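Local coordinates for putative phosphatase/phosphodiesterase MPN_349 (PDB 1T71), which probably acts as an iron-dependent phosphatase or phosphodiesterase, perhaps hydrolysing 2',3'-cyclic nucleotides, at residues G216-Q221 / H233-S237; Q242-F248 / K259-I265; N94-F99 / F132-P137. One frame throughout, in Å; residues are numbered along the deposited sequence.

The three contacts are separate, and no two of them touch. Along the chain, contact 3 closes first, then contact 1, then contact 2. The centres of contacts 1 and 2 lie 26 Å apart. Contacts 2 and 3 sit on opposite sides of the chain's centre, with their own centres 31 Å apart. Each one has a residue near the iron site. Gly216 of contact 1 is about 9 Å from a bound iron(III) ion. The Phe132 side chain of contact 3 is about 10 Å from a bound iron. Contact 2 is a sheet pairing; contact 1 joins the start of helix 219-226 to the loop after it, and contact 3 joins two loops.

Contact 1 (G216-Q221 / H233-S237); sequences GANPEQ and HFEVS
Gln221 packs its side chain against the backbone of His233 and the side chain of Glu235. CB lies 3.7 Å from His233 O. CG comes closer, at 2.9 Å from the same His233 O, a tight approach for a carbon, though His233 is poorly ordered. The first torsion sets this up: CG is anti to the carbonyl carbon (chi1 -64°), and the chain then bends at chi2 (58°). CD is 4.0 Å from the same His233 O. Beyond CD, the amide lies beside CB of Glu235 and is turned 71° from the Glu235 carboxylate plane. The amide is probably turned over in the model, so nothing is claimed for its N and O.

The backbones meet in one isolated bridge, Ala217 with Val236. Ser237 N donates to Gly216 O at 3.0 Å, with the donor in the carbonyl plane. Asn218 N donates to Glu235 O at 2.9 Å in a nearly straight bond, which ties down the residue at the N-cap of helix 219-226. The bridge brings the chain back after helix 219-226 to the start of that helix, at the periphery of this calcineurin-clan phosphoesterase. Gly216 lies about 5 Å from the side chain of His185, an iron ligand.

A water extends the pairing beyond the bridge. It donates to Asn218 O and accepts from Glu235 N. Ala217 CB meets the edge of the Phe234 ring, 4.2 Å from Phe234 CD2. Ser237 CB rests on Gly216 O, while its OG bonds to the backbone N of Cys239.

Contact 2 (Q242-F248 / K259-I265); sequences QLNGVFF and KTEAIRI
Lys259 lays its aliphatic chain against the Phe247 ring. Its CG meets the ring edge, 3.8 Å from Phe247 CE1. Next, Thr260 points to the face that carries Phe248, Val246 and Asn244; its CG2 touches Phe248 CB. Glu261 pairs with Phe247 through two backbone hydrogen bonds. Its carboxylate OE2 bonds outside the pair to Tyr33 OH, and Tyr33 also stacks on the Phe247 ring.

Ala262 faces Val246 in a non-hydrogen-bonded pair. The two strands run antiparallel as a beta hairpin. Strand 259-267 is the edge of a six-stranded mixed sheet, and strand 241-249 lies between it and strand 6-10. This fits the metallophosphoesterase fold.

Ile263 sits opposite Gly245, which has no side chain, and spreads along the neighbouring strand. CG1 is anti to the carbonyl carbon (chi1 -58°) and carries CD1 to 3.9 Å from Phe247 CB. CG2 goes the other way, 3.7 Å from Leu243 CD1.

Arg264 lies alongside Asn244 and grips it side-on. NE donates to Asn244 OD1 at 3.0 Å, and NH2 donates to the same OD1 at 3.2 Å. The oxygen lies in the guanidinium plane, at its edge. Asn244 ND2 is held by Met206 O. A water accepts from Arg264 NH2 and donates to Gln242 OE1, and Gln242 NE2 bonds to Pro209 O. Ile265 sets its CB against Leu243 CB, and both side chains touch Ile21 of helix 15-23.

Contact 3 (N94-F99 / F132-P137); sequences NLDTSF and FKTTNP
Phe99 and Phe132 reach each other from different first torsions. In Phe99, CG is anti to the backbone N (chi1 176°). In Phe132, CG stands between the backbone N and the carbonyl carbon (chi1 53°). The rings then stack face to face with a small offset, centroids 3.9 Å apart and planes at 13°. Phe132 CG sits over the centre of the Phe99 ring, and Phe132 CB presses on its rim, 3.4 Å from Phe99 CD2. Leu95 CD2 adds an apolar touch, 3.7 Å from Phe132 CE2. Trp74 meets both rings, edge-to-face in the case of Phe99. The stack is close to the iron site: the Phe132 side chain is about 6 Å from that of Asn71, an iron ligand, and about 8 Å from that of His72, the probable proton donor.

Both segments are loops. The first follows strand 89-90. The second leads into helix 137-145, with Asn136 at its N-cap. They meet in a single backbone bridge, Leu95 with Thr134. Thr135 N donates to Asn94 O at 2.9 Å, and Asp96 N makes a weak bond to Lys133 O.

Asp96 OD1 accepts from Ser98 N at 2.6 Å, an Asx turn, inside the type I beta turn from Asp96 to Phe99. Ser98 OG donates to the same oxygen from above the carboxylate plane. A water donates to Ser98 OG and accepts from Lys133 N, linking the turn to the second loop. The aliphatic part of Lys133 lies across Asp96. Lys133 NZ stays 4.6 Å from Asp96 OD2, so these two charged atoms are near but not in contact. Asn94 lies near Pro137 and Val140 of helix 137-145, but its amide is modelled too close to the Thr135 carbonyl, so its placement is doubtful.

Contact 1 (G216-Q221 / H233-S237)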
loop_
_atom_site.group_PDB
_atom_site.type_symbol
_atom_site.label_atom_id
_atom_site.label_comp_id
_atom_site.label_asym_id
_atom_site.label_seq_id
_atom_site.Cartn_x
_atom_site.Cartn_y
_atom_site.Cartn_z
ATOM N N GLY A 216 13.488 3.094 -4.007
ATOM C CA GLY A 216 12.943 3.038 -5.355
ATOM C C GLY A 216 13.587 3.986 -6.362
ATOM O O GLY A 216 13.480 3.780 -7.576
ATOM N N ALA A 217 14.260 5.020 -5.866
ATOM C CA ALA A 217 14.901 6.004 -6.738
ATOM C C ALA A 217 16.388 5.739 -6.977
ATOM O O ALA A 217 17.048 5.058 -6.189
ATOM C CB ALA A 217 14.715 7.410 -6.154
ATOM N N ASN A 218 16.905 6.282 -8.074
ATOM C CA ASN A 218 18.312 6.138 -8.407
ATOM C C ASN A 218 19.104 6.798 -7.285
ATOM O O ASN A 218 18.792 7.914 -6.872
ATOM C CB ASN A 218 18.609 6.830 -9.737
ATOM C CG ASN A 218 20.093 6.996 -9.987
ATOM O OD1 ASN A 218 20.857 6.030 -9.961
ATOM N ND2 ASN A 218 20.510 8.231 -10.234
ATOM N N PRO A 219 20.139 6.114 -6.774
ATOM C CA PRO A 219 20.965 6.651 -5.686
ATOM C C PRO A 219 21.678 7.976 -5.957
ATOM O O PRO A 219 21.833 8.793 -5.049
ATOM C CB PRO A 219 21.952 5.517 -5.410
ATOM C CG PRO A 219 21.149 4.288 -5.753
ATOM C CD PRO A 219 20.488 4.708 -7.048
ATOM N N GLU A 220 22.104 8.201 -7.197
ATOM C CA GLU A 220 22.824 9.428 -7.516
ATOM C C GLU A 220 22.160 10.724 -7.060
ATOM O O GLU A 220 22.763 11.496 -6.312
ATOM C CB GLU A 220 23.126 9.524 -9.013
ATOM C CG GLU A 220 24.009 10.732 -9.328
ATOM C CD GLU A 220 24.410 10.832 -10.786
ATOM O OE1 GLU A 220 23.515 11.011 -11.641
ATOM O OE2 GLU A 220 25.623 10.736 -11.076
ATOM N N GLN A 221 20.934 10.975 -7.506
ATOM C CA GLN A 221 20.240 12.203 -7.120
ATOM C C GLN A 221 20.034 12.250 -5.613
ATOM O O GLN A 221 20.129 13.308 -4.999
ATOM C CB GLN A 221 18.876 12.306 -7.812
ATOM C CG GLN A 221 18.923 12.427 -9.329
ATOM C CD GLN A 221 19.630 11.264 -10.000
ATOM O OE1 GLN A 221 20.856 11.240 -10.095
ATOM N NE2 GLN A 221 18.858 10.290 -10.460
ATOM N N HIS A 233 16.135 16.526 -10.328
ATOM C CA HIS A 233 15.040 15.585 -10.576
ATOM C C HIS A 233 15.299 14.157 -10.092
ATOM O O HIS A 233 16.400 13.630 -10.259
ATOM C CB HIS A 233 14.772 15.525 -12.076
ATOM C CG HIS A 233 15.924 14.972 -12.859
ATOM N ND1 HIS A 233 17.169 15.567 -12.872
ATOM C CD2 HIS A 233 16.033 13.855 -13.617
ATOM C CE1 HIS A 233 17.996 14.838 -13.602
ATOM N NE2 HIS A 233 17.332 13.793 -14.065
ATOM N N PHE A 234 14.284 13.523 -9.510
ATOM C CA PHE A 234 14.439 12.146 -9.054
ATOM C C PHE A 234 14.262 11.274 -10.297
ATOM O O PHE A 234 13.627 11.688 -11.268
ATOM C CB PHE A 234 13.369 11.775 -8.019
ATOM C CG PHE A 234 12.172 11.073 -8.607
ATOM C CD1 PHE A 234 11.237 11.771 -9.365
ATOM C CD2 PHE A 234 11.997 9.704 -8.421
ATOM C CE1 PHE A 234 10.144 11.114 -9.931
ATOM C CE2 PHE A 234 10.909 9.038 -8.981
ATOM C CZ PHE A 234 9.980 9.743 -9.737
ATOM N N GLU A 235 14.808 10.065 -10.264
ATOM C CA GLU A 235 14.703 9.162 -11.400
ATOM C C GLU A 235 14.360 7.763 -10.899
ATOM O O GLU A 235 14.875 7.333 -9.868
ATOM C CB GLU A 235 16.036 9.141 -12.144
ATOM C CG GLU A 235 15.992 8.537 -13.529
ATOM C CD GLU A 235 17.340 8.630 -14.230
ATOM O OE1 GLU A 235 18.252 7.842 -13.887
ATOM O OE2 GLU A 235 17.492 9.502 -15.115
ATOM N N VAL A 236 13.479 7.065 -11.609
ATOM C CA VAL A 236 13.099 5.710 -11.221
ATOM C C VAL A 236 14.286 4.762 -11.420
ATOM O O VAL A 236 14.947 4.796 -12.458
ATOM C CB VAL A 236 11.908 5.187 -12.061
ATOM C CG1 VAL A 236 11.638 3.727 -11.722
ATOM C CG2 VAL A 236 10.664 6.027 -11.802
ATOM N N SER A 237 14.552 3.917 -10.425
ATOM C CA SER A 237 15.660 2.964 -10.508
ATOM C C SER A 237 15.282 1.713 -11.300
ATOM O O SER A 237 14.135 1.264 -11.255
ATOM C CB SER A 237 16.110 2.550 -9.106
ATOM O OG SER A 237 16.944 1.407 -9.152
HETATM O O HOH W 1 16.822 9.818 -8.110
#

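Contact 2 (Q242-F248 / K259-I265)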
loop_
_atom_site.group_PDB
_atom_site.type_symbol
_atom_site.label_atom_id
_atom_site.label_comp_id
_atom_site.label_asym_id
_atom_site.label_seq_id
_atom_site.Cartn_x
_atom_site.Cartn_y
_atom_site.Cartn_z
ATOM N N GLN A 242 12.157 -5.973 -5.637
ATOM C CA GLN A 242 11.724 -6.563 -4.383
ATOM C C GLN A 242 10.210 -6.552 -4.308
ATOM O O GLN A 242 9.549 -5.653 -4.842
ATOM C CB GLN A 242 12.315 -5.804 -3.183
ATOM C CG GLN A 242 11.916 -4.333 -3.093
ATOM C CD GLN A 242 12.557 -3.623 -1.916
ATOM O OE1 GLN A 242 12.335 -3.987 -0.759
ATOM N NE2 GLN A 242 13.361 -2.608 -2.201
ATOM N N LEU A 243 9.672 -7.570 -3.655
ATOM C CA LEU A 243 8.241 -7.722 -3.469
ATOM C C LEU A 243 8.029 -7.882 -1.972
ATOM O O LEU A 243 8.657 -8.734 -1.344
ATOM C CB LEU A 243 7.751 -8.970 -4.211
ATOM C CG LEU A 243 6.303 -9.459 -4.083
ATOM C CD1 LEU A 243 5.985 -9.846 -2.654
ATOM C CD2 LEU A 243 5.368 -8.387 -4.558
ATOM N N ASN A 244 7.147 -7.065 -1.405
ATOM C CA ASN A 244 6.859 -7.123 0.019
ATOM C C ASN A 244 5.359 -7.079 0.260
ATOM O O ASN A 244 4.642 -6.260 -0.320
ATOM C CB ASN A 244 7.536 -5.955 0.730
ATOM C CG ASN A 244 9.045 -6.076 0.727
ATOM O OD1 ASN A 244 9.621 -6.784 1.553
ATOM N ND2 ASN A 244 9.696 -5.399 -0.215
ATOM N N GLY A 245 4.877 -7.970 1.116
ATOM C CA GLY A 245 3.458 -8.000 1.386
ATOM C C GLY A 245 3.109 -8.759 2.641
ATOM O O GLY A 245 3.982 -9.174 3.412
ATOM N N VAL A 246 1.813 -8.931 2.849
ATOM C CA VAL A 246 1.317 -9.641 4.005
ATOM C C VAL A 246 0.188 -10.586 3.624
ATOM O O VAL A 246 -0.740 -10.204 2.899
ATOM C CB VAL A 246 0.767 -8.666 5.060
ATOM C CG1 VAL A 246 0.076 -9.441 6.178
ATOM C CG2 VAL A 246 1.892 -7.809 5.612
ATOM N N PHE A 247 0.289 -11.824 4.091
ATOM C CA PHE A 247 -0.765 -12.798 3.872
ATOM C C PHE A 247 -1.510 -12.894 5.195
ATOM O O PHE A 247 -0.883 -12.941 6.251
ATOM C CB PHE A 247 -0.208 -14.180 3.527
ATOM C CG PHE A 247 -1.145 -15.308 3.882
ATOM C CD1 PHE A 247 -1.032 -15.965 5.106
ATOM C CD2 PHE A 247 -2.184 -15.660 3.030
ATOM C CE1 PHE A 247 -1.954 -16.958 5.478
ATOM C CE2 PHE A 247 -3.110 -16.647 3.389
ATOM C CZ PHE A 247 -2.996 -17.296 4.617
ATOM N N PHE A 248 -2.836 -12.891 5.148
ATOM C CA PHE A 248 -3.610 -13.033 6.373
ATOM C C PHE A 248 -4.950 -13.682 6.089
ATOM O O PHE A 248 -5.536 -13.470 5.027
ATOM C CB PHE A 248 -3.828 -11.680 7.083
ATOM C CG PHE A 248 -4.693 -10.712 6.324
ATOM C CD1 PHE A 248 -4.170 -9.955 5.282
ATOM C CD2 PHE A 248 -6.029 -10.535 6.673
ATOM C CE1 PHE A 248 -4.964 -9.029 4.594
ATOM C CE2 PHE A 248 -6.835 -9.616 5.997
ATOM C CZ PHE A 248 -6.298 -8.859 4.952
ATOM N N LYS A 259 -4.477 -15.986 11.108
ATOM C CA LYS A 259 -3.107 -16.230 10.688
ATOM C C LYS A 259 -2.530 -15.086 9.865
ATOM O O LYS A 259 -3.259 -14.376 9.174
ATOM C CB LYS A 259 -3.049 -17.541 9.891
ATOM C CG LYS A 259 -1.721 -17.812 9.203
ATOM C CD LYS A 259 -1.556 -19.282 8.830
ATOM C CE LYS A 259 -1.439 -20.157 10.081
ATOM N NZ LYS A 259 -0.998 -21.559 9.766
ATOM N N THR A 260 -1.216 -14.905 9.969
ATOM C CA THR A 260 -0.508 -13.873 9.225
ATOM C C THR A 260 0.915 -14.322 8.954
ATOM O O THR A 260 1.516 -15.035 9.756
ATOM C CB THR A 260 -0.422 -12.541 9.991
ATOM O OG1 THR A 260 0.310 -12.739 11.208
ATOM C CG2 THR A 260 -1.807 -12.007 10.295
ATOM N N GLU A 261 1.449 -13.891 7.817
ATOM C CA GLU A 261 2.811 -14.222 7.433
ATOM C C GLU A 261 3.328 -13.141 6.493
ATOM O O GLU A 261 2.621 -12.714 5.581
ATOM C CB GLU A 261 2.857 -15.570 6.713
ATOM C CG GLU A 261 4.270 -16.104 6.549
ATOM C CD GLU A 261 4.363 -17.254 5.570
ATOM O OE1 GLU A 261 3.571 -18.211 5.687
ATOM O OE2 GLU A 261 5.243 -17.206 4.684
ATOM N N ALA A 262 4.557 -12.697 6.718
ATOM C CA ALA A 262 5.154 -11.679 5.866
ATOM C C ALA A 262 5.610 -12.318 4.554
ATOM O O ALA A 262 6.169 -13.415 4.553
ATOM C CB ALA A 262 6.345 -11.039 6.571
ATOM N N ILE A 263 5.368 -11.633 3.443
ATOM C CA ILE A 263 5.771 -12.135 2.136
ATOM C C ILE A 263 6.911 -11.273 1.607
ATOM O O ILE A 263 6.768 -10.056 1.503
ATOM C CB ILE A 263 4.619 -12.059 1.123
ATOM C CG1 ILE A 263 3.421 -12.863 1.629
ATOM C CG2 ILE A 263 5.096 -12.561 -0.238
ATOM C CD1 ILE A 263 2.166 -12.681 0.788
ATOM N N ARG A 264 8.038 -11.900 1.277
ATOM C CA ARG A 264 9.182 -11.162 0.748
ATOM C C ARG A 264 9.986 -11.899 -0.324
ATOM O O ARG A 264 10.317 -13.078 -0.186
ATOM C CB ARG A 264 10.126 -10.719 1.877
ATOM C CG ARG A 264 11.569 -10.517 1.414
ATOM C CD ARG A 264 12.418 -9.724 2.398
ATOM N NE ARG A 264 12.159 -8.306 2.222
ATOM C CZ ARG A 264 13.096 -7.380 2.062
ATOM N NH1 ARG A 264 14.380 -7.708 2.062
ATOM N NH2 ARG A 264 12.737 -6.122 1.873
ATOM N N ILE A 265 10.284 -11.178 -1.396
ATOM C CA ILE A 265 11.058 -11.713 -2.505
ATOM C C ILE A 265 12.064 -10.640 -2.907
ATOM O O ILE A 265 11.705 -9.477 -3.086
ATOM C CB ILE A 265 10.151 -12.060 -3.706
ATOM C CG1 ILE A 265 9.153 -13.144 -3.296
ATOM C CG2 ILE A 265 10.990 -12.547 -4.879
ATOM C CD1 ILE A 265 8.164 -13.514 -4.364
HETATM O O HOH W 2 14.074 -4.097 1.342
#

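Contact 3 (N94-F99 / F132-P137)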
loop_
_atom_site.group_PDB
_atom_site.type_symbol
_atom_site.label_atom_id
_atom_site.label_comp_id
_atom_site.label_asym_id
_atom_site.label_seq_id
_atom_site.Cartn_x
_atom_site.Cartn_y
_atom_site.Cartn_z
ATOM N N ASN A 94 -9.610 10.588 3.876
ATOM C CA ASN A 94 -9.153 11.714 4.685
ATOM C C ASN A 94 -8.981 13.089 3.995
ATOM O O ASN A 94 -8.156 13.893 4.439
ATOM C CB ASN A 94 -7.808 11.262 5.271
ATOM C CG ASN A 94 -7.545 11.829 6.610
ATOM O OD1 ASN A 94 -8.461 11.942 7.429
ATOM N ND2 ASN A 94 -6.286 12.179 6.873
ATOM N N LEU A 95 -9.756 13.377 2.950
ATOM C CA LEU A 95 -9.594 14.634 2.201
ATOM C C LEU A 95 -10.461 15.844 2.578
ATOM O O LEU A 95 -11.676 15.737 2.726
ATOM C CB LEU A 95 -9.761 14.346 0.703
ATOM C CG LEU A 95 -8.888 13.215 0.136
ATOM C CD1 LEU A 95 -9.225 12.990 -1.334
ATOM C CD2 LEU A 95 -7.419 13.552 0.295
ATOM N N ASP A 96 -9.819 17.003 2.712
ATOM C CA ASP A 96 -10.515 18.242 3.057
ATOM C C ASP A 96 -11.194 18.809 1.810
ATOM O O ASP A 96 -10.643 18.739 0.710
ATOM C CB ASP A 96 -9.520 19.259 3.628
ATOM C CG ASP A 96 -10.174 20.586 3.985
ATOM O OD1 ASP A 96 -10.503 21.361 3.063
ATOM O OD2 ASP A 96 -10.369 20.852 5.189
ATOM N N THR A 97 -12.383 19.377 1.983
ATOM C CA THR A 97 -13.131 19.921 0.854
ATOM C C THR A 97 -12.420 21.005 0.046
ATOM O O THR A 97 -12.764 21.235 -1.110
ATOM C CB THR A 97 -14.510 20.450 1.303
ATOM O OG1 THR A 97 -14.355 21.311 2.439
ATOM C CG2 THR A 97 -15.427 19.288 1.661
ATOM N N SER A 98 -11.425 21.661 0.637
ATOM C CA SER A 98 -10.690 22.701 -0.077
ATOM C C SER A 98 -9.848 22.093 -1.198
ATOM O O SER A 98 -9.449 22.778 -2.141
ATOM C CB SER A 98 -9.770 23.458 0.879
ATOM O OG SER A 98 -8.769 22.600 1.400
ATOM N N PHE A 99 -9.579 20.798 -1.084
ATOM C CA PHE A 99 -8.779 20.091 -2.072
ATOM C C PHE A 99 -9.627 19.630 -3.254
ATOM O O PHE A 99 -10.672 19.007 -3.070
ATOM C CB PHE A 99 -8.109 18.877 -1.409
ATOM C CG PHE A 99 -7.318 18.011 -2.357
ATOM C CD1 PHE A 99 -7.465 16.628 -2.337
ATOM C CD2 PHE A 99 -6.409 18.573 -3.247
ATOM C CE1 PHE A 99 -6.719 15.809 -3.190
ATOM C CE2 PHE A 99 -5.654 17.765 -4.105
ATOM C CZ PHE A 99 -5.811 16.380 -4.076
ATOM N N PHE A 132 -1.777 19.667 -0.283
ATOM C CA PHE A 132 -3.149 20.042 0.041
ATOM C C PHE A 132 -3.462 19.752 1.504
ATOM O O PHE A 132 -2.641 19.196 2.231
ATOM C CB PHE A 132 -4.125 19.261 -0.839
ATOM C CG PHE A 132 -3.913 17.775 -0.794
ATOM C CD1 PHE A 132 -2.964 17.173 -1.613
ATOM C CD2 PHE A 132 -4.624 16.984 0.102
ATOM C CE1 PHE A 132 -2.723 15.806 -1.539
ATOM C CE2 PHE A 132 -4.389 15.612 0.186
ATOM C CZ PHE A 132 -3.435 15.021 -0.637
ATOM N N LYS A 133 -4.670 20.111 1.918
ATOM C CA LYS A 133 -5.096 19.912 3.290
ATOM C C LYS A 133 -5.943 18.645 3.480
ATOM O O LYS A 133 -6.763 18.292 2.633
ATOM C CB LYS A 133 -5.857 21.159 3.753
ATOM C CG LYS A 133 -6.432 21.059 5.145
ATOM C CD LYS A 133 -6.450 22.418 5.844
ATOM C CE LYS A 133 -7.106 22.301 7.216
ATOM N NZ LYS A 133 -6.643 21.072 7.940
ATOM N N THR A 134 -5.730 17.960 4.600
ATOM C CA THR A 134 -6.466 16.737 4.905
ATOM C C THR A 134 -7.190 16.854 6.242
ATOM O O THR A 134 -6.853 17.694 7.075
ATOM C CB THR A 134 -5.522 15.516 5.003
ATOM O OG1 THR A 134 -4.558 15.748 6.037
ATOM C CG2 THR A 134 -4.789 15.279 3.689
ATOM N N THR A 135 -8.186 15.999 6.441
ATOM C CA THR A 135 -8.935 15.971 7.692
ATOM C C THR A 135 -8.276 14.917 8.581
ATOM O O THR A 135 -7.516 14.091 8.087
ATOM C CB THR A 135 -10.399 15.602 7.445
ATOM O OG1 THR A 135 -10.460 14.424 6.636
ATOM C CG2 THR A 135 -11.115 16.737 6.722
ATOM N N ASN A 136 -8.557 14.947 9.882
ATOM C CA ASN A 136 -7.949 14.003 10.825
ATOM C C ASN A 136 -8.316 12.536 10.562
ATOM O O ASN A 136 -9.489 12.174 10.584
ATOM C CB ASN A 136 -8.340 14.375 12.255
ATOM C CG ASN A 136 -7.447 13.717 13.288
ATOM O OD1 ASN A 136 -6.505 14.333 13.794
ATOM N ND2 ASN A 136 -7.719 12.456 13.589
ATOM N N PRO A 137 -7.304 11.669 10.344
ATOM C CA PRO A 137 -7.479 10.236 10.074
ATOM C C PRO A 137 -8.185 9.517 11.222
ATOM O O PRO A 137 -9.066 8.684 11.003
ATOM C CB PRO A 137 -6.046 9.722 9.907
ATOM C CG PRO A 137 -5.215 10.960 9.731
ATOM C CD PRO A 137 -5.886 11.973 10.581
HETATM O O HOH W 3 -6.266 21.928 0.030
#